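Antibiotic resistance protein (Deinococcus radiodurans, PDB 2VLI) probably acts as a P-loop phosphotransferase that confers resistance to the antibiotic tunicamycin by modifying it. Local coordinates at residues 35-44 and 58-69. Sequence-based numbering, arbitrary orientation.
Sequences FEPEEMGQAL and HPMWIPLMLDAL
Trp61 and Pro37 make the single hydrogen bond between the two segments: indole NE1 donates its N-H to Pro37 O at 3.1 Å, nearly straight at 167°. The oxygen lies close to the indole plane, but NE1 stands above the carbonyl plane, on the face opposite Met40 N, which donates to the same oxygen in the turn that leads toward helix 38-44. With CG anti to the backbone N (chi1 -179°), Trp61 lays its pyrrole edge along that turn, and the backbone of Gly41 itself lies against this edge, its N 3.5 Å from Trp61 CD1.

Two ring faces are covered by aliphatic carbons. Leu69 CD1 sits almost over the centre of the Phe35 ring in a CH-pi contact, 3.6 Å from the centroid, while selenium SE of Met65, a selenomethionine, meets the edge of that ring in a Met-aromatic contact, 3.9 Å from Phe35 CE2. At the far end, Leu44 CB lies over the His58 face, offset toward the rim. His58 caps the turn that leads into helix 61-69: Met60 N donates to His58 ND1 in the ring plane at 2.9 Å, and NE2 is hydrogen-bonded to Thr48 OG1; together these hold the ring's rotation.

Between these rings the packing is apolar. Met40, also selenomethionine, is a knob in the hole formed by Trp61, Leu64, Met65 and Ala68; its bent chain brings CE to 4.0 Å from Ala68 CB. Pro37 CB touches both Trp61 CZ2 and Met65 CG. Leu44 packs CD1 3.5 Å from Trp61 CA and CD2 on Leu64 CD1.

The N-to-C directions of helices 38-44 and 61-69 are 129° apart, and their axes come within 9.4 Å, joining the segment after edge strand 33-34 to helix 61-75 within the P-loop NTPase fold. The indole bond gives the otherwise apolar contact one directional tie, from Trp61 to the Pro37 carbonyl.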
ATOM      1  N   PHE A  35      -9.540   0.213  23.514  1.00 20.31           N
ATOM      2  CA  PHE A  35      -8.116   0.492  23.533  1.00 19.07           C
ATOM      3  C   PHE A  35      -7.753   1.366  22.350  1.00 19.92           C
ATOM      4  O   PHE A  35      -7.895   0.951  21.207  1.00 20.17           O
ATOM      5  CB  PHE A  35      -7.394  -0.834  23.488  1.00 18.57           C
ATOM      6  CG  PHE A  35      -5.901  -0.748  23.526  1.00 19.63           C
ATOM      7  CD1 PHE A  35      -5.200  -1.094  24.705  1.00 19.76           C
ATOM      8  CD2 PHE A  35      -5.179  -0.397  22.408  1.00 17.45           C
ATOM      9  CE1 PHE A  35      -3.812  -1.103  24.729  1.00 18.82           C
ATOM     10  CE2 PHE A  35      -3.810  -0.407  22.441  1.00 19.73           C
ATOM     11  CZ  PHE A  35      -3.134  -0.742  23.637  1.00 18.25           C
ATOM     12  N   GLU A  36      -7.290   2.588  22.611  1.00 20.53           N
ATOM     13  CA  GLU A  36      -7.055   3.591  21.569  1.00 21.19           C
ATOM     14  C   GLU A  36      -5.580   3.790  21.351  1.00 20.64           C
ATOM     15  O   GLU A  36      -4.947   4.486  22.140  1.00 19.43           O
ATOM     16  CB  GLU A  36      -7.670   4.937  21.939  1.00 22.96           C
ATOM     17  CG  GLU A  36      -9.088   4.808  22.363  1.00 29.62           C
ATOM     18  CD  GLU A  36      -9.819   6.125  22.438  1.00 38.82           C
ATOM     19  OE1 GLU A  36      -9.355   7.057  23.165  1.00 45.64           O
ATOM     20  OE2 GLU A  36     -10.896   6.198  21.789  1.00 46.88           O
ATOM     21  N   PRO A  37      -5.010   3.184  20.278  1.00 20.17           N
ATOM     22  CA  PRO A  37      -3.580   3.196  20.011  1.00 21.43           C
ATOM     23  C   PRO A  37      -2.993   4.576  19.880  1.00 21.90           C
ATOM     24  O   PRO A  37      -1.822   4.783  20.127  1.00 22.01           O
ATOM     25  CB  PRO A  37      -3.463   2.485  18.661  1.00 21.45           C
ATOM     26  CG  PRO A  37      -4.663   1.659  18.596  1.00 21.14           C
ATOM     27  CD  PRO A  37      -5.737   2.407  19.269  1.00 21.25           C
ATOM     28  N   GLU A  38      -3.798   5.530  19.466  1.00 23.00           N
ATOM     29  CA  GLU A  38      -3.327   6.890  19.384  1.00 24.17           C
ATOM     30  C   GLU A  38      -2.826   7.472  20.728  1.00 23.67           C
ATOM     31  O   GLU A  38      -1.992   8.361  20.715  1.00 23.35           O
ATOM     32  CB  GLU A  38      -4.420   7.795  18.779  1.00 25.67           C
ATOM     33  CG  GLU A  38      -5.769   7.695  19.496  1.00 30.95           C
ATOM     34  CD  GLU A  38      -6.766   6.614  18.895  1.00 35.66           C
ATOM     35  OE1 GLU A  38      -6.478   5.408  18.859  1.00 29.22           O
ATOM     36  OE2 GLU A  38      -7.898   6.994  18.509  1.00 42.53           O
ATOM     37  N   GLU A  39      -3.335   6.999  21.871  1.00 23.07           N
ATOM     38  CA  GLU A  39      -2.785   7.434  23.177  1.00 23.62           C
ATOM     39  C   GLU A  39      -1.287   7.170  23.298  1.00 22.53           C
ATOM     40  O   GLU A  39      -0.576   7.905  23.981  1.00 22.88           O
ATOM     41  CB  GLU A  39      -3.462   6.750  24.374  1.00 24.57           C
ATOM     42  CG  GLU A  39      -4.948   6.841  24.491  1.00 28.18           C
ATOM     43  CD  GLU A  39      -5.479   8.243  24.738  1.00 34.24           C
ATOM     44  OE1 GLU A  39      -4.708   9.222  24.756  1.00 40.85           O
ATOM     45  OE2 GLU A  39      -6.707   8.362  24.917  1.00 40.58           O
HETATM   46  N   MSE A  40      -0.805   6.102  22.677  1.00 22.13           N
HETATM   47  CA  MSE A  40       0.629   5.794  22.716  1.00 21.22           C
HETATM   48  C   MSE A  40       1.368   6.717  21.770  1.00 22.26           C
HETATM   49  O   MSE A  40       2.512   7.130  22.043  1.00 22.71           O
HETATM   50  CB  MSE A  40       0.907   4.350  22.348  1.00 20.44           C
HETATM   51  CG  MSE A  40       2.391   4.017  22.450  1.00 18.67           C
HETATM   52 SE   MSE A  40       3.098   4.234  24.350  1.00 22.12          SE
HETATM   53  CE  MSE A  40       2.116   2.785  25.120  1.00 17.62           C
ATOM     54  N   GLY A  41       0.739   7.048  20.639  1.00 22.29           N
ATOM     55  CA  GLY A  41       1.327   8.010  19.757  1.00 21.76           C
ATOM     56  C   GLY A  41       1.489   9.366  20.409  1.00 21.91           C
ATOM     57  O   GLY A  41       2.490  10.010  20.233  1.00 22.68           O
ATOM     58  N   GLN A  42       0.496   9.830  21.148  1.00 22.24           N
ATOM     59  CA  GLN A  42       0.603  11.155  21.762  1.00 23.81           C
ATOM     60  C   GLN A  42       1.704  11.254  22.835  1.00 23.77           C
ATOM     61  O   GLN A  42       2.344  12.292  22.994  1.00 24.88           O
ATOM     62  CB  GLN A  42      -0.743  11.561  22.323  1.00 24.35           C
ATOM     63  CG  GLN A  42      -1.766  11.678  21.180  1.00 30.55           C
ATOM     64  CD  GLN A  42      -1.377  12.750  20.135  1.00 37.12           C
ATOM     65  OE1 GLN A  42      -1.263  13.929  20.479  1.00 42.49           O
ATOM     66  NE2 GLN A  42      -1.171  12.340  18.873  1.00 37.03           N
ATOM     67  N   ALA A  43       1.904  10.158  23.550  1.00 21.82           N
ATOM     68  CA  ALA A  43       2.946  10.028  24.568  1.00 21.00           C
ATOM     69  C   ALA A  43       4.271  10.089  23.876  1.00 20.21           C
ATOM     70  O   ALA A  43       5.147  10.889  24.232  1.00 18.46           O
ATOM     71  CB  ALA A  43       2.793   8.697  25.303  1.00 19.96           C
ATOM     72  N   LEU A  44       4.428   9.304  22.820  1.00 20.27           N
ATOM     73  CA  LEU A  44       5.715   9.306  22.141  1.00 21.29           C
ATOM     74  C   LEU A  44       6.102  10.637  21.456  1.00 22.77           C
ATOM     75  O   LEU A  44       7.288  11.028  21.400  1.00 23.22           O
ATOM     76  CB  LEU A  44       5.761   8.154  21.163  1.00 21.48           C
ATOM     77  CG  LEU A  44       5.771   6.778  21.828  1.00 21.57           C
ATOM     78  CD1 LEU A  44       5.320   5.756  20.770  1.00 21.00           C
ATOM     79  CD2 LEU A  44       7.160   6.390  22.429  1.00 21.37           C
ATOM     80  N   HIS A  58       6.094   7.026  14.492  1.00 28.88           N
ATOM     81  CA  HIS A  58       7.212   6.978  15.433  1.00 27.03           C
ATOM     82  C   HIS A  58       7.707   5.543  15.459  1.00 25.95           C
ATOM     83  O   HIS A  58       6.913   4.625  15.599  1.00 25.70           O
ATOM     84  CB  HIS A  58       6.749   7.417  16.812  1.00 26.79           C
ATOM     85  CG  HIS A  58       7.861   7.578  17.810  1.00 25.97           C
ATOM     86  ND1 HIS A  58       8.648   6.527  18.237  1.00 26.02           N
ATOM     87  CD2 HIS A  58       8.330   8.680  18.443  1.00 26.51           C
ATOM     88  CE1 HIS A  58       9.533   6.972  19.111  1.00 25.75           C
ATOM     89  NE2 HIS A  58       9.350   8.274  19.265  1.00 24.74           N
ATOM     90  N   PRO A  59       9.008   5.322  15.308  1.00 25.59           N
ATOM     91  CA  PRO A  59       9.554   3.980  15.351  1.00 25.34           C
ATOM     92  C   PRO A  59       9.223   3.097  16.555  1.00 24.93           C
ATOM     93  O   PRO A  59       9.270   1.900  16.454  1.00 25.07           O
ATOM     94  CB  PRO A  59      11.056   4.241  15.304  1.00 25.99           C
ATOM     95  CG  PRO A  59      11.186   5.501  14.542  1.00 25.65           C
ATOM     96  CD  PRO A  59      10.054   6.322  15.008  1.00 26.06           C
HETATM   97  N   MSE A  60       8.940   3.687  17.710  1.00 25.13           N
HETATM   98  CA  MSE A  60       8.590   2.944  18.932  1.00 24.83           C
HETATM   99  C   MSE A  60       7.068   2.711  19.076  1.00 22.84           C
HETATM  100  O   MSE A  60       6.654   1.944  19.933  1.00 22.52           O
HETATM  101  CB  MSE A  60       9.072   3.723  20.181  1.00 25.60           C
HETATM  102  CG  MSE A  60      10.567   4.015  20.200  1.00 30.53           C
HETATM  103 SE   MSE A  60      11.555   2.341  19.989  1.00 44.49          SE
HETATM  104  CE  MSE A  60      11.158   1.761  21.683  1.00 29.48           C
ATOM    105  N   TRP A  61       6.260   3.351  18.240  1.00 21.19           N
ATOM    106  CA  TRP A  61       4.813   3.240  18.332  1.00 20.75           C
ATOM    107  C   TRP A  61       4.312   1.815  18.186  1.00 20.20           C
ATOM    108  O   TRP A  61       3.616   1.297  19.055  1.00 19.57           O
ATOM    109  CB  TRP A  61       4.114   4.126  17.300  1.00 19.90           C
ATOM    110  CG  TRP A  61       2.618   4.025  17.416  1.00 19.51           C
ATOM    111  CD1 TRP A  61       1.842   4.582  18.377  1.00 20.78           C
ATOM    112  CD2 TRP A  61       1.726   3.314  16.554  1.00 21.32           C
ATOM    113  NE1 TRP A  61       0.544   4.297  18.167  1.00 21.07           N
ATOM    114  CE2 TRP A  61       0.429   3.534  17.038  1.00 22.38           C
ATOM    115  CE3 TRP A  61       1.890   2.583  15.374  1.00 22.78           C
ATOM    116  CZ2 TRP A  61      -0.689   2.992  16.431  1.00 23.51           C
ATOM    117  CZ3 TRP A  61       0.763   2.036  14.773  1.00 23.54           C
ATOM    118  CH2 TRP A  61      -0.501   2.250  15.296  1.00 20.01           C
ATOM    119  N   ILE A  62       4.704   1.130  17.108  1.00 19.65           N
ATOM    120  CA  ILE A  62       4.284  -0.260  16.976  1.00 19.85           C
ATOM    121  C   ILE A  62       4.675  -1.160  18.172  1.00 19.14           C
ATOM    122  O   ILE A  62       3.820  -1.755  18.805  1.00 19.30           O
ATOM    123  CB  ILE A  62       4.736  -0.927  15.647  1.00 20.83           C
ATOM    124  CG1 ILE A  62       3.927  -0.364  14.463  1.00 21.88           C
ATOM    125  CG2 ILE A  62       4.512  -2.446  15.805  1.00 20.63           C
ATOM    126  CD1 ILE A  62       4.406  -0.805  13.079  1.00 26.10           C
ATOM    127  N   PRO A  63       5.965  -1.261  18.495  1.00 20.15           N
ATOM    128  CA  PRO A  63       6.286  -2.145  19.619  1.00 19.87           C
ATOM    129  C   PRO A  63       5.719  -1.725  20.999  1.00 18.88           C
ATOM    130  O   PRO A  63       5.269  -2.560  21.761  1.00 18.33           O
ATOM    131  CB  PRO A  63       7.829  -2.168  19.618  1.00 20.35           C
ATOM    132  CG  PRO A  63       8.203  -0.891  19.022  1.00 22.18           C
ATOM    133  CD  PRO A  63       7.181  -0.636  17.938  1.00 20.67           C
ATOM    134  N   LEU A  64       5.639  -0.449  21.285  1.00 18.04           N
ATOM    135  CA  LEU A  64       5.210  -0.081  22.612  1.00 16.77           C
ATOM    136  C   LEU A  64       3.717  -0.145  22.735  1.00 16.60           C
ATOM    137  O   LEU A  64       3.210  -0.528  23.783  1.00 14.38           O
ATOM    138  CB  LEU A  64       5.746   1.281  23.044  1.00 17.23           C
ATOM    139  CG  LEU A  64       7.252   1.517  23.115  1.00 18.25           C
ATOM    140  CD1 LEU A  64       7.624   2.794  23.879  1.00 17.18           C
ATOM    141  CD2 LEU A  64       8.013   0.210  23.610  1.00 18.35           C
HETATM  142  N   MSE A  65       2.996   0.273  21.696  1.00 16.18           N
HETATM  143  CA  MSE A  65       1.558   0.112  21.724  1.00 16.85           C
HETATM  144  C   MSE A  65       1.125  -1.351  21.838  1.00 16.70           C
HETATM  145  O   MSE A  65       0.159  -1.662  22.534  1.00 15.88           O
HETATM  146  CB  MSE A  65       0.943   0.852  20.528  1.00 18.01           C
HETATM  147  CG  MSE A  65      -0.561   0.790  20.403  1.00 19.22           C
HETATM  148 SE   MSE A  65      -1.244  -0.874  19.605  1.00 25.36          SE
HETATM  149  CE  MSE A  65      -0.417  -0.826  17.795  1.00 26.31           C
ATOM    150  N   LEU A  66       1.846  -2.268  21.191  1.00 15.51           N
ATOM    151  CA  LEU A  66       1.524  -3.690  21.236  1.00 15.39           C
ATOM    152  C   LEU A  66       1.885  -4.329  22.582  1.00 15.04           C
ATOM    153  O   LEU A  66       1.192  -5.208  23.078  1.00 16.82           O
ATOM    154  CB  LEU A  66       2.218  -4.437  20.096  1.00 15.94           C
ATOM    155  CG  LEU A  66       1.714  -4.248  18.627  1.00 15.27           C
ATOM    156  CD1 LEU A  66       2.605  -5.055  17.642  1.00 18.47           C
ATOM    157  CD2 LEU A  66       0.238  -4.557  18.486  1.00 16.41           C
ATOM    158  N   ASP A  67       2.988  -3.894  23.176  1.00 15.72           N
ATOM    159  CA  ASP A  67       3.258  -4.246  24.582  1.00 16.51           C
ATOM    160  C   ASP A  67       2.120  -3.818  25.511  1.00 16.32           C
ATOM    161  O   ASP A  67       1.685  -4.588  26.354  1.00 16.76           O
ATOM    162  CB  ASP A  67       4.532  -3.580  25.026  1.00 17.20           C
ATOM    163  CG  ASP A  67       5.745  -4.136  24.343  1.00 19.05           C
ATOM    164  OD1 ASP A  67       5.671  -5.228  23.706  1.00 23.15           O
ATOM    165  OD2 ASP A  67       6.777  -3.455  24.436  1.00 20.23           O
ATOM    166  N   ALA A  68       1.698  -2.559  25.418  1.00 16.39           N
ATOM    167  CA  ALA A  68       0.544  -2.109  26.183  1.00 17.24           C
ATOM    168  C   ALA A  68      -0.724  -2.950  25.949  1.00 17.16           C
ATOM    169  O   ALA A  68      -1.477  -3.227  26.873  1.00 17.38           O
ATOM    170  CB  ALA A  68       0.254  -0.658  25.872  1.00 17.05           C
ATOM    171  N   LEU A  69      -0.993  -3.268  24.684  1.00 18.13           N
ATOM    172  CA  LEU A  69      -2.124  -4.091  24.281  1.00 18.58           C
ATOM    173  C   LEU A  69      -2.077  -5.477  24.911  1.00 18.86           C
ATOM    174  O   LEU A  69      -3.084  -5.972  25.407  1.00 19.20           O
ATOM    175  CB  LEU A  69      -2.184  -4.229  22.750  1.00 18.25           C
ATOM    176  CG  LEU A  69      -3.416  -4.915  22.165  1.00 20.37           C
ATOM    177  CD1 LEU A  69      -4.694  -4.227  22.673  1.00 19.90           C
ATOM    178  CD2 LEU A  69      -3.343  -4.919  20.630  1.00 24.06           C
TER